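Local atomic coordinates of probable TonB-dependent siderophore receptor PiuA (Acinetobacter baumannii, PDB entry 5FP1), a protein that probably binds iron-chelating siderophores at the outer membrane and starts iron uptake as a TonB-dependent receptor, possibly with micromolar affinity for ferric enterobactin. Residues A[85-90]-A[135-140]; A[233-238]-A[309-314]; A[246-251]-A[691-696]; A[335-340]-A[348-353]. One frame throughout, in Å; residues are numbered along the deposited sequence.

Contact 1: residues A[85-90]-A[135-140]; sequences PFIRGY and GSINMI
Inside the plug domain of this TonB-dependent receptor, Pro85 and Ile87 of strand 85-87 rest on Gly135, Ser136 and Ile137 of strand 135-141. No direct hydrogen bond joins the two segments; the contact is apolar. Ile137 CD1 sits against the proline ring, 3.6 Å from Pro85 CG and just as close to CB, and the two side chains cross obliquely. Ile87 reaches further, over backbone: its CG1 lies anti to the carbonyl carbon (chi1 -54°), and CD1 ends 3.5 Å from Ser136 N, with Ile137 CG1 4.0 Å from the same methyl. Ile87 CG2 lies 4.0 Å from Gly135 CA, where the glycine lets the isoleucine come down onto the main chain. The two strands belong to different sheets of the plug, one of three strands and a mixed one of five, and the N-to-C directions of the short segments make 132°, far from antiparallel pairing. A water lies 3.0 Å from Tyr90 O and 3.2 Å from Gly135 O and can donate to either, with further acceptors nearby. Ile87 opens a type I' turn that closes at Tyr90, and from it Arg88 forms salt bridges with Glu524 and Glu571 of the barrel wall.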
loop_
_atom_site.group_PDB
_atom_site.type_symbol
_atom_site.label_atom_id
_atom_site.label_comp_id
_atom_site.label_asym_id
_atom_site.label_seq_id
_atom_site.Cartn_x
_atom_site.Cartn_y
_atom_site.Cartn_z
ATOM N N PRO A 85 0.319 3.304 -1.886
ATOM C CA PRO A 85 0.543 2.612 -3.161
ATOM C C PRO A 85 -0.392 3.111 -4.250
ATOM O O PRO A 85 -1.602 3.222 -4.030
ATOM C CB PRO A 85 0.230 1.161 -2.846
ATOM C CG PRO A 85 0.044 1.090 -1.350
ATOM C CD PRO A 85 -0.375 2.455 -0.920
ATOM N N PHE A 86 0.171 3.350 -5.432
ATOM C CA PHE A 86 -0.599 3.635 -6.625
ATOM C C PHE A 86 -0.696 2.375 -7.498
ATOM O O PHE A 86 0.318 1.702 -7.732
ATOM C CB PHE A 86 0.067 4.789 -7.392
ATOM C CG PHE A 86 -0.198 6.117 -6.794
ATOM C CD1 PHE A 86 0.418 6.498 -5.602
ATOM C CD2 PHE A 86 -1.094 6.988 -7.387
ATOM C CE1 PHE A 86 0.157 7.737 -5.033
ATOM C CE2 PHE A 86 -1.342 8.237 -6.833
ATOM C CZ PHE A 86 -0.719 8.611 -5.657
ATOM N N ILE A 87 -1.909 2.053 -7.927
ATOM C CA ILE A 87 -2.171 0.895 -8.752
ATOM C C ILE A 87 -2.834 1.381 -10.033
ATOM O O ILE A 87 -3.858 2.102 -10.008
ATOM C CB ILE A 87 -3.065 -0.129 -8.046
ATOM C CG1 ILE A 87 -2.467 -0.515 -6.688
ATOM C CG2 ILE A 87 -3.216 -1.381 -8.881
ATOM C CD1 ILE A 87 -3.412 -1.377 -5.869
ATOM N N ARG A 88 -2.215 1.028 -11.149
ATOM C CA ARG A 88 -2.625 1.523 -12.470
ATOM C C ARG A 88 -2.866 3.037 -12.493
ATOM O O ARG A 88 -3.791 3.520 -13.149
ATOM C CB ARG A 88 -3.869 0.772 -12.955
ATOM C CG ARG A 88 -3.634 -0.704 -13.250
ATOM C CD ARG A 88 -4.895 -1.347 -13.850
ATOM N NE ARG A 88 -4.677 -2.756 -14.181
ATOM C CZ ARG A 88 -5.602 -3.570 -14.682
ATOM N NH1 ARG A 88 -6.828 -3.141 -14.907
ATOM N NH2 ARG A 88 -5.301 -4.827 -14.918
ATOM N N GLY A 89 -2.018 3.798 -11.802
ATOM C CA GLY A 89 -2.126 5.246 -11.824
ATOM C C GLY A 89 -2.990 5.892 -10.754
ATOM O O GLY A 89 -3.091 7.131 -10.691
ATOM N N TYR A 90 -3.657 5.076 -9.933
ATOM C CA TYR A 90 -4.638 5.595 -8.980
ATOM C C TYR A 90 -4.316 5.184 -7.545
ATOM O O TYR A 90 -4.002 4.016 -7.260
ATOM C CB TYR A 90 -6.069 5.174 -9.374
ATOM C CG TYR A 90 -6.459 5.742 -10.745
ATOM C CD1 TYR A 90 -6.802 7.077 -10.888
ATOM C CD2 TYR A 90 -6.405 4.962 -11.893
ATOM C CE1 TYR A 90 -7.099 7.624 -12.131
ATOM C CE2 TYR A 90 -6.700 5.498 -13.138
ATOM C CZ TYR A 90 -7.074 6.818 -13.251
ATOM O OH TYR A 90 -7.335 7.383 -14.493
ATOM N N GLY A 135 -7.427 -0.359 -8.270
ATOM C CA GLY A 135 -7.054 -1.619 -7.611
ATOM C C GLY A 135 -7.070 -1.472 -6.098
ATOM O O GLY A 135 -7.431 -0.415 -5.569
ATOM N N SER A 136 -6.688 -2.536 -5.399
ATOM C CA SER A 136 -6.601 -2.514 -3.937
ATOM C C SER A 136 -5.680 -3.634 -3.471
ATOM O O SER A 136 -5.436 -4.610 -4.201
ATOM C CB SER A 136 -7.971 -2.710 -3.291
ATOM O OG SER A 136 -8.537 -3.936 -3.693
ATOM N N ILE A 137 -5.198 -3.488 -2.243
ATOM C CA ILE A 137 -4.258 -4.403 -1.647
ATOM C C ILE A 137 -4.893 -5.034 -0.424
ATOM O O ILE A 137 -5.493 -4.340 0.402
ATOM C CB ILE A 137 -2.999 -3.636 -1.239
ATOM C CG1 ILE A 137 -2.297 -3.164 -2.520
ATOM C CG2 ILE A 137 -2.096 -4.515 -0.385
ATOM C CD1 ILE A 137 -1.261 -2.102 -2.294
ATOM N N ASN A 138 -4.726 -6.345 -0.306
ATOM C CA ASN A 138 -5.324 -7.103 0.789
ATOM C C ASN A 138 -4.247 -7.979 1.389
ATOM O O ASN A 138 -3.688 -8.849 0.708
ATOM C CB ASN A 138 -6.493 -7.946 0.257
ATOM C CG ASN A 138 -7.246 -8.672 1.363
ATOM O OD1 ASN A 138 -7.113 -8.354 2.568
ATOM N ND2 ASN A 138 -8.015 -9.687 0.971
ATOM N N MET A 139 -3.868 -7.698 2.627
ATOM C CA MET A 139 -2.841 -8.472 3.303
ATOM C C MET A 139 -3.517 -9.620 4.076
ATOM O O MET A 139 -4.437 -9.398 4.856
ATOM C CB MET A 139 -1.988 -7.563 4.201
ATOM C CG MET A 139 -1.141 -6.551 3.381
ATOM S SD MET A 139 -0.398 -5.408 4.527
ATOM C CE MET A 139 1.007 -6.376 4.980
ATOM N N ILE A 140 -3.065 -10.842 3.827
ATOM C CA ILE A 140 -3.679 -12.056 4.384
ATOM C C ILE A 140 -2.827 -12.469 5.586
ATOM O O ILE A 140 -1.637 -12.632 5.451
ATOM C CB ILE A 140 -3.641 -13.222 3.375
ATOM C CG1 ILE A 140 -4.263 -12.804 2.036
ATOM C CG2 ILE A 140 -4.317 -14.473 3.926
ATOM C CD1 ILE A 140 -5.670 -12.294 2.136
HETATM O O HOH W 1 -6.528 2.441 -6.742
#

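Contact 2: residues A[233-238]-A[309-314]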
loop_
_atom_site.group_PDB
_atom_site.type_symbol
_atom_site.label_atom_id
_atom_site.label_comp_id
_atom_site.label_asym_id
_atom_site.label_seq_id
_atom_site.Cartn_x
_atom_site.Cartn_y
_atom_site.Cartn_z
ATOM N N GLY A 233 14.135 13.415 2.179
ATOM C CA GLY A 233 14.225 13.133 0.762
ATOM C C GLY A 233 15.306 13.980 0.121
ATOM O O GLY A 233 16.086 14.620 0.830
ATOM N N ILE A 234 15.337 13.981 -1.210
ATOM C CA ILE A 234 16.297 14.767 -1.990
ATOM C C ILE A 234 15.516 15.808 -2.787
ATOM O O ILE A 234 14.525 15.471 -3.486
ATOM C CB ILE A 234 17.143 13.883 -2.913
ATOM C CG1 ILE A 234 17.824 12.769 -2.125
ATOM C CG2 ILE A 234 18.156 14.722 -3.697
ATOM C CD1 ILE A 234 18.773 13.240 -1.028
ATOM N N PRO A 235 15.890 17.083 -2.637
ATOM C CA PRO A 235 15.090 18.153 -3.259
ATOM C C PRO A 235 15.237 18.158 -4.777
ATOM O O PRO A 235 16.326 17.880 -5.275
ATOM C CB PRO A 235 15.704 19.428 -2.682
ATOM C CG PRO A 235 17.131 19.054 -2.389
ATOM C CD PRO A 235 17.109 17.610 -1.998
ATOM N N TYR A 236 14.177 18.513 -5.499
ATOM C CA TYR A 236 14.286 18.689 -6.960
ATOM C C TYR A 236 15.121 19.943 -7.229
ATOM O O TYR A 236 14.954 20.976 -6.543
ATOM C CB TYR A 236 12.926 18.939 -7.590
ATOM C CG TYR A 236 11.941 17.774 -7.509
ATOM C CD1 TYR A 236 12.215 16.555 -8.124
ATOM C CD2 TYR A 236 10.738 17.908 -6.843
ATOM C CE1 TYR A 236 11.328 15.484 -8.040
ATOM C CE2 TYR A 236 9.831 16.860 -6.799
ATOM C CZ TYR A 236 10.131 15.656 -7.382
ATOM O OH TYR A 236 9.198 14.639 -7.316
ATOM N N TRP A 237 15.982 19.874 -8.245
ATOM C CA TRP A 237 16.743 21.046 -8.640
ATOM C C TRP A 237 17.183 20.973 -10.090
ATOM O O TRP A 237 17.632 19.927 -10.571
ATOM C CB TRP A 237 17.979 21.248 -7.736
ATOM C CG TRP A 237 18.571 22.642 -7.857
ATOM C CD1 TRP A 237 19.762 22.994 -8.457
ATOM C CD2 TRP A 237 17.957 23.862 -7.447
ATOM N NE1 TRP A 237 19.937 24.362 -8.406
ATOM C CE2 TRP A 237 18.851 24.923 -7.793
ATOM C CE3 TRP A 237 16.770 24.173 -6.780
ATOM C CZ2 TRP A 237 18.572 26.233 -7.522
ATOM C CZ3 TRP A 237 16.497 25.495 -6.511
ATOM C CH2 TRP A 237 17.394 26.514 -6.904
ATOM N N ASP A 238 17.063 22.121 -10.747
ATOM C CA ASP A 238 17.583 22.306 -12.104
ATOM C C ASP A 238 18.543 23.512 -12.102
ATOM O O ASP A 238 18.107 24.658 -11.981
ATOM C CB ASP A 238 16.438 22.552 -13.049
ATOM C CG ASP A 238 16.889 22.760 -14.504
ATOM O OD1 ASP A 238 17.986 23.290 -14.721
ATOM O OD2 ASP A 238 16.113 22.426 -15.419
ATOM N N GLY A 309 14.528 27.609 -2.718
ATOM C CA GLY A 309 15.635 28.122 -3.523
ATOM C C GLY A 309 16.995 28.095 -2.818
ATOM O O GLY A 309 17.991 28.494 -3.387
ATOM N N ASN A 310 17.048 27.644 -1.569
ATOM C CA ASN A 310 18.315 27.640 -0.855
ATOM C C ASN A 310 19.268 26.646 -1.433
ATOM O O ASN A 310 20.485 26.810 -1.306
ATOM C CB ASN A 310 18.153 27.440 0.667
ATOM C CG ASN A 310 17.222 28.446 1.272
ATOM O OD1 ASN A 310 17.469 29.655 1.243
ATOM N ND2 ASN A 310 16.123 27.963 1.802
ATOM N N VAL A 311 18.730 25.649 -2.117
ATOM C CA VAL A 311 19.549 24.644 -2.771
ATOM C C VAL A 311 20.572 25.277 -3.749
ATOM O O VAL A 311 21.683 24.793 -3.888
ATOM C CB VAL A 311 18.670 23.614 -3.500
ATOM C CG1 VAL A 311 19.487 22.735 -4.424
ATOM C CG2 VAL A 311 17.906 22.770 -2.477
ATOM N N GLY A 312 20.148 26.329 -4.428
ATOM C CA GLY A 312 20.986 27.043 -5.381
ATOM C C GLY A 312 22.050 27.889 -4.700
ATOM O O GLY A 312 22.940 28.406 -5.379
ATOM N N LYS A 313 21.986 27.974 -3.367
ATOM C CA LYS A 313 23.066 28.607 -2.581
ATOM C C LYS A 313 23.767 27.625 -1.641
ATOM O O LYS A 313 24.501 28.005 -0.717
ATOM C CB LYS A 313 22.544 29.870 -1.900
ATOM C CG LYS A 313 21.574 29.665 -0.797
ATOM C CD LYS A 313 20.836 30.966 -0.479
ATOM C CE LYS A 313 20.252 30.892 0.927
ATOM N NZ LYS A 313 19.401 32.048 1.305
ATOM N N GLY A 314 23.588 26.343 -1.948
ATOM C CA GLY A 314 24.260 25.250 -1.268
ATOM C C GLY A 314 23.738 24.947 0.137
ATOM O O GLY A 314 24.441 24.336 0.942
#
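Pro235 is the first residue of strand 234-238 to meet the loop between strands 284-304 and 315-341. Pro235 CG lies 3.8 Å from Val311 CG2, and CB is only slightly farther from the same methyl; the two side chains cross at a slant. Tyr236 turns the other way, and its OH is hydrogen-bonded to the carbonyl of Tyr697. Trp237 then brings the main surface. Its CG is anti to the backbone N (chi1 -164°), and the indole lies across the short 3-10 turn 310-312. Val311 CG1 sits over one face of the five-membered ring, 3.7 Å from its centroid and 22° off the normal, a CH-pi contact. The same methyl is 3.6 Å from Trp237 CG. Farther out on this face, over the benzo part, the backbone of Gly312 takes over: Gly312 CA is 3.3 Å from Trp237 CZ2, a close fit at a residue without a side chain. Gly309 CA approaches obliquely, 4.1 Å from Trp237 CZ3. One valine thus serves both residues, with CG2 for the proline and CG1 for the indole. Behind it, Asn310 ND2 is hydrogen-bonded to Asp305 and to the carbonyl of Ser381. Such CH-pi and glycine-backbone packing joins the long connection carrying strand 234-238 to the short loop 305-314 at one end, probably extracellular, of the TonB-dependent receptor barrel.

Contact 3: residues A[246-251]-A[691-696]; sequences GKPAEV and RYFTKA
Ala249 O takes the one direct hydrogen bond across this contact, from Arg691 NH2 at 2.9 Å with an N-H...O angle of 147°. The donor approaches nearly along the C=O axis, and the oxygen lies 17° out of the guanidinium plane. The same carbonyl also receives a weak bond from Val251 N, across the inverse gamma turn centred on Glu250. A second link runs through a water lying in the guanidinium plane: it accepts from Arg691 NH1 at 2.9 Å and can donate to Pro248 O at 2.7 Å or, weakly, to Glu250 OE2, with other acceptors competing. Glu250 OE1 stands 4.2 Å from Arg691 NH1, well out of the guanidinium plane, so the two charges probably attract without an N-H pointing at that oxygen. Val251 O lies over a guanidinium face, too poorly angled for a bond. Arg691 reaches the loop by a chain extended from CG to NE.

Over one face of the guanidinium, Phe693 CZ sits 3.7 Å from the plane, above its centre. On the phenyl ring, Pro248 CG lies 3.6 Å from the Phe693 centroid, 8° off the normal, a CH-pi contact. Ile234 touches Pro248, Arg691 and Phe693 alike, and Val660 covers both Pro248 and Phe693. Here a proline CH-pi contact on a phenyl face and an arginine bonded to one loop carbonyl, and linked to a second through water, join the loop after strand 234-238 of this TonB-dependent receptor to edge strand 693-696 of the small antiparallel sheet and the residues leading into it.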
loop_
_atom_site.group_PDB
_atom_site.type_symbol
_atom_site.label_atom_id
_atom_site.label_comp_id
_atom_site.label_asym_id
_atom_site.label_seq_id
_atom_site.Cartn_x
_atom_site.Cartn_y
_atom_site.Cartn_z
ATOM N N GLY A 246 12.799 19.569 -12.275
ATOM C CA GLY A 246 13.650 18.572 -12.875
ATOM C C GLY A 246 13.788 17.334 -12.011
ATOM O O GLY A 246 12.830 16.844 -11.418
ATOM N N LYS A 247 15.002 16.813 -11.970
ATOM C CA LYS A 247 15.300 15.612 -11.268
ATOM C C LYS A 247 15.825 15.974 -9.893
ATOM O O LYS A 247 16.124 17.139 -9.614
ATOM C CB LYS A 247 16.363 14.838 -12.018
ATOM C CG LYS A 247 15.830 14.170 -13.262
ATOM C CD LYS A 247 16.942 13.513 -14.065
ATOM C CE LYS A 247 18.012 14.518 -14.470
ATOM N NZ LYS A 247 19.166 13.833 -15.117
ATOM N N PRO A 248 15.973 14.976 -9.037
ATOM C CA PRO A 248 16.557 15.279 -7.743
ATOM C C PRO A 248 18.002 15.854 -7.858
ATOM O O PRO A 248 18.732 15.520 -8.781
ATOM C CB PRO A 248 16.551 13.923 -7.038
ATOM C CG PRO A 248 15.434 13.167 -7.681
ATOM C CD PRO A 248 15.490 13.585 -9.119
ATOM N N ALA A 249 18.357 16.731 -6.928
ATOM C CA ALA A 249 19.665 17.351 -6.882
ATOM C C ALA A 249 20.767 16.325 -6.964
ATOM O O ALA A 249 20.662 15.216 -6.424
ATOM C CB ALA A 249 19.809 18.169 -5.601
ATOM N N GLU A 250 21.852 16.706 -7.624
ATOM C CA GLU A 250 23.047 15.839 -7.711
ATOM C C GLU A 250 23.887 16.011 -6.451
ATOM O O GLU A 250 24.768 16.890 -6.390
ATOM C CB GLU A 250 23.865 16.247 -8.949
ATOM C CG GLU A 250 23.099 16.003 -10.238
ATOM C CD GLU A 250 22.932 14.507 -10.526
ATOM O OE1 GLU A 250 23.645 13.681 -9.915
ATOM O OE2 GLU A 250 22.081 14.154 -11.367
ATOM N N VAL A 251 23.572 15.214 -5.435
ATOM C CA VAL A 251 24.275 15.209 -4.174
ATOM C C VAL A 251 24.661 13.779 -3.884
ATOM O O VAL A 251 24.161 12.841 -4.521
ATOM C CB VAL A 251 23.420 15.754 -3.021
ATOM C CG1 VAL A 251 23.058 17.200 -3.295
ATOM C CG2 VAL A 251 22.142 14.925 -2.873
ATOM N N ARG A 691 21.850 4.223 -6.984
ATOM C CA ARG A 691 21.106 5.381 -6.482
ATOM C C ARG A 691 19.886 5.611 -7.359
ATOM O O ARG A 691 19.971 5.995 -8.542
ATOM C CB ARG A 691 21.989 6.632 -6.473
ATOM C CG ARG A 691 21.311 7.892 -5.911
ATOM C CD ARG A 691 22.246 9.097 -6.067
ATOM N NE ARG A 691 21.756 10.358 -5.482
ATOM C CZ ARG A 691 21.301 11.386 -6.181
ATOM N NH1 ARG A 691 21.181 11.310 -7.488
ATOM N NH2 ARG A 691 20.907 12.488 -5.559
ATOM N N TYR A 692 18.727 5.366 -6.769
ATOM C CA TYR A 692 17.471 5.607 -7.450
ATOM C C TYR A 692 16.415 6.069 -6.444
ATOM O O TYR A 692 16.678 6.145 -5.226
ATOM C CB TYR A 692 17.012 4.358 -8.243
ATOM C CG TYR A 692 16.556 3.171 -7.423
ATOM C CD1 TYR A 692 17.470 2.339 -6.790
ATOM C CD2 TYR A 692 15.190 2.883 -7.280
ATOM C CE1 TYR A 692 17.048 1.261 -6.039
ATOM C CE2 TYR A 692 14.756 1.822 -6.520
ATOM C CZ TYR A 692 15.688 0.989 -5.929
ATOM O OH TYR A 692 15.257 -0.077 -5.175
ATOM N N PHE A 693 15.249 6.426 -6.987
ATOM C CA PHE A 693 14.176 7.045 -6.237
ATOM C C PHE A 693 12.864 6.272 -6.387
ATOM O O PHE A 693 12.402 6.031 -7.504
ATOM C CB PHE A 693 14.022 8.487 -6.712
ATOM C CG PHE A 693 15.250 9.316 -6.462
ATOM C CD1 PHE A 693 16.271 9.334 -7.373
ATOM C CD2 PHE A 693 15.415 9.997 -5.258
ATOM C CE1 PHE A 693 17.421 10.031 -7.114
ATOM C CE2 PHE A 693 16.565 10.714 -5.006
ATOM C CZ PHE A 693 17.575 10.702 -5.911
ATOM N N THR A 694 12.275 5.928 -5.245
ATOM C CA THR A 694 11.030 5.154 -5.177
ATOM C C THR A 694 9.774 6.002 -5.022
ATOM O O THR A 694 8.677 5.501 -5.193
ATOM C CB THR A 694 11.075 4.195 -4.001
ATOM O OG1 THR A 694 11.488 4.920 -2.847
ATOM C CG2 THR A 694 12.040 3.083 -4.291
ATOM N N LYS A 695 9.910 7.273 -4.675
ATOM C CA LYS A 695 8.727 8.150 -4.574
ATOM C C LYS A 695 9.090 9.486 -5.143
ATOM O O LYS A 695 10.178 10.019 -4.865
ATOM C CB LYS A 695 8.317 8.378 -3.101
ATOM C CG LYS A 695 8.223 7.109 -2.264
ATOM C CD LYS A 695 8.050 7.386 -0.781
ATOM C CE LYS A 695 8.151 6.086 0.016
ATOM N NZ LYS A 695 7.910 6.345 1.465
ATOM N N ALA A 696 8.167 10.051 -5.893
ATOM C CA ALA A 696 8.299 11.383 -6.412
ATOM C C ALA A 696 7.094 12.173 -5.913
ATOM O O ALA A 696 5.960 11.859 -6.269
ATOM C CB ALA A 696 8.354 11.343 -7.915
HETATM O O HOH W 2 20.160 13.310 -9.264
#

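Contact 4: residues A[335-340]-A[348-353]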
loop_
_atom_site.group_PDB
_atom_site.type_symbol
_atom_site.label_atom_id
_atom_site.label_comp_id
_atom_site.label_asym_id
_atom_site.label_seq_id
_atom_site.Cartn_x
_atom_site.Cartn_y
_atom_site.Cartn_z
ATOM N N ALA A 335 -21.461 -12.544 5.781
ATOM C CA ALA A 335 -21.390 -13.065 4.422
ATOM C C ALA A 335 -21.927 -14.485 4.393
ATOM O O ALA A 335 -21.515 -15.330 5.187
ATOM C CB ALA A 335 -19.963 -13.087 3.917
ATOM N N LEU A 336 -22.806 -14.736 3.439
ATOM C CA LEU A 336 -23.249 -16.091 3.125
ATOM C C LEU A 336 -22.561 -16.521 1.836
ATOM O O LEU A 336 -22.711 -15.872 0.786
ATOM C CB LEU A 336 -24.759 -16.065 2.925
ATOM C CG LEU A 336 -25.419 -17.415 2.619
ATOM C CD1 LEU A 336 -25.431 -18.255 3.874
ATOM C CD2 LEU A 336 -26.837 -17.187 2.128
ATOM N N THR A 337 -21.798 -17.606 1.911
ATOM C CA THR A 337 -21.037 -18.075 0.786
ATOM C C THR A 337 -21.346 -19.534 0.474
ATOM O O THR A 337 -21.809 -20.293 1.331
ATOM C CB THR A 337 -19.521 -18.009 1.056
ATOM O OG1 THR A 337 -19.227 -18.689 2.284
ATOM C CG2 THR A 337 -19.039 -16.559 1.151
ATOM N N GLY A 338 -21.023 -19.943 -0.739
ATOM C CA GLY A 338 -21.060 -21.354 -1.063
ATOM C C GLY A 338 -21.405 -21.598 -2.506
ATOM O O GLY A 338 -21.107 -20.779 -3.383
ATOM N N LYS A 339 -22.023 -22.744 -2.759
ATOM C CA LYS A 339 -22.436 -23.077 -4.112
ATOM C C LYS A 339 -23.792 -23.748 -4.141
ATOM O O LYS A 339 -24.187 -24.438 -3.194
ATOM C CB LYS A 339 -21.381 -23.919 -4.813
ATOM C CG LYS A 339 -20.788 -25.039 -4.011
ATOM C CD LYS A 339 -19.393 -25.364 -4.530
ATOM C CE LYS A 339 -18.697 -26.392 -3.649
ATOM N NZ LYS A 339 -19.192 -27.772 -3.913
ATOM N N PHE A 340 -24.522 -23.470 -5.213
ATOM C CA PHE A 340 -25.812 -24.072 -5.465
ATOM C C PHE A 340 -25.906 -24.422 -6.950
ATOM O O PHE A 340 -25.703 -23.569 -7.814
ATOM C CB PHE A 340 -26.935 -23.111 -5.092
ATOM C CG PHE A 340 -28.291 -23.703 -5.253
ATOM C CD1 PHE A 340 -28.640 -24.858 -4.557
ATOM C CD2 PHE A 340 -29.219 -23.129 -6.108
ATOM C CE1 PHE A 340 -29.892 -25.427 -4.707
ATOM C CE2 PHE A 340 -30.477 -23.694 -6.261
ATOM C CZ PHE A 340 -30.812 -24.842 -5.558
ATOM N N ARG A 348 -21.625 -20.058 -7.819
ATOM C CA ARG A 348 -20.624 -19.889 -6.782
ATOM C C ARG A 348 -20.748 -18.460 -6.279
ATOM O O ARG A 348 -20.560 -17.510 -7.047
ATOM C CB ARG A 348 -19.243 -20.180 -7.329
ATOM C CG ARG A 348 -19.040 -21.664 -7.583
ATOM C CD ARG A 348 -17.767 -21.940 -8.321
ATOM N NE ARG A 348 -17.744 -21.331 -9.655
ATOM C CZ ARG A 348 -16.705 -21.456 -10.470
ATOM N NH1 ARG A 348 -15.659 -22.179 -10.076
ATOM N NH2 ARG A 348 -16.691 -20.866 -11.656
ATOM N N PHE A 349 -21.161 -18.302 -5.027
ATOM C CA PHE A 349 -21.645 -16.997 -4.583
ATOM C C PHE A 349 -21.089 -16.520 -3.240
ATOM O O PHE A 349 -20.581 -17.295 -2.426
ATOM C CB PHE A 349 -23.164 -17.004 -4.509
ATOM C CG PHE A 349 -23.710 -17.911 -3.442
ATOM C CD1 PHE A 349 -23.854 -17.465 -2.140
ATOM C CD2 PHE A 349 -24.110 -19.206 -3.751
ATOM C CE1 PHE A 349 -24.362 -18.295 -1.150
ATOM C CE2 PHE A 349 -24.624 -20.033 -2.769
ATOM C CZ PHE A 349 -24.739 -19.582 -1.468
ATOM N N ASN A 350 -21.234 -15.226 -3.044
ATOM C CA ASN A 350 -20.939 -14.572 -1.787
ATOM C C ASN A 350 -21.889 -13.410 -1.776
ATOM O O ASN A 350 -21.844 -12.528 -2.663
ATOM C CB ASN A 350 -19.465 -14.145 -1.719
ATOM C CG ASN A 350 -19.109 -13.491 -0.394
ATOM O OD1 ASN A 350 -19.959 -12.880 0.241
ATOM N ND2 ASN A 350 -17.869 -13.623 0.021
ATOM N N VAL A 351 -22.828 -13.446 -0.835
ATOM C CA VAL A 351 -23.770 -12.363 -0.645
ATOM C C VAL A 351 -23.680 -11.903 0.809
ATOM O O VAL A 351 -23.455 -12.710 1.711
ATOM C CB VAL A 351 -25.204 -12.793 -1.012
ATOM C CG1 VAL A 351 -25.223 -13.357 -2.427
ATOM C CG2 VAL A 351 -25.749 -13.820 -0.022
ATOM N N GLY A 352 -23.832 -10.607 1.043
ATOM C CA GLY A 352 -23.523 -10.072 2.362
ATOM C C GLY A 352 -23.809 -8.634 2.624
ATOM O O GLY A 352 -24.383 -7.916 1.797
ATOM N N ALA A 353 -23.434 -8.221 3.834
ATOM C CA ALA A 353 -23.715 -6.898 4.303
ATOM C C ALA A 353 -22.542 -6.465 5.180
ATOM O O ALA A 353 -21.859 -7.306 5.751
ATOM C CB ALA A 353 -24.985 -6.898 5.110
#
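Phe349 and Gly338 make the tight part of this contact. The phenyl ring folds back over the neighbouring strand, its CG placed between the backbone N and the carbonyl carbon (chi1 67°), and one face covers the glycine: Gly338 N stands 3.7 Å above the ring plane, toward the rim. Leu336 O meets the ring edge, 3.5 Å from Phe349 CE1, and Leu336 CG touches the same atom. Beneath the ring, Gly338 and Phe349 form a hydrogen-bonded pair, Phe349 N to Gly338 O at 3.0 Å and a longer return bond from Gly338 N to Phe349 O. The next such pair is shorter: Leu336 N gives to Val351 O at 2.7 Å and 164°, and Val351 N returns to Leu336 O at 2.9 Å. These are adjacent antiparallel strands of the transmembrane barrel, 315-341 and 346-368, near the turn of their hairpin, and their axes run 174° apart. In one of the two modelled Val351 conformers, Leu336 and Val351 lie side by side on the Phe349 face; a bound detergent lies about 8 Å from the Val351 side chain, consistent with an outward, membrane-side face. The other face, with Thr337 CG2 3.4 Å from Asn350 ND2, probably looks into the barrel; Asn350 is held there by Tyr422 and the carbonyl of Ser31. Toward the hairpin end the contact slackens. Lys339 CB and Arg348 CG come no nearer than 4.3 Å, and their charged ends lead off, Lys339 to Asn283 and Arg348 to Asn426. Exposed Phe340 brushes the phenyl ring with its CB while its own ring turns away.

How the contacts relate
Contact 1 lies in the plug, its centre about 6 Å from that of the chain, and closes before the other three begin; they belong to the barrel and its loops. Contacts 2 and 3 are neighbours, their centres about 11 Å apart and their segments alternating in sequence. They meet directly: Pro235 O lies 2.9 Å from Ala249 N and Trp237 N 3.1 Å from Lys247 O, probable hydrogen bonds. Both reach the small sheet containing strands 234-238 and 693-696. Contact 4, nested in the loop closed by contact 3, lies beyond the chain centre, about 48 Å away between centres. A plug inside the barrel, cross-linked loops at one end and a wall hairpin are parts of a TonB-dependent receptor.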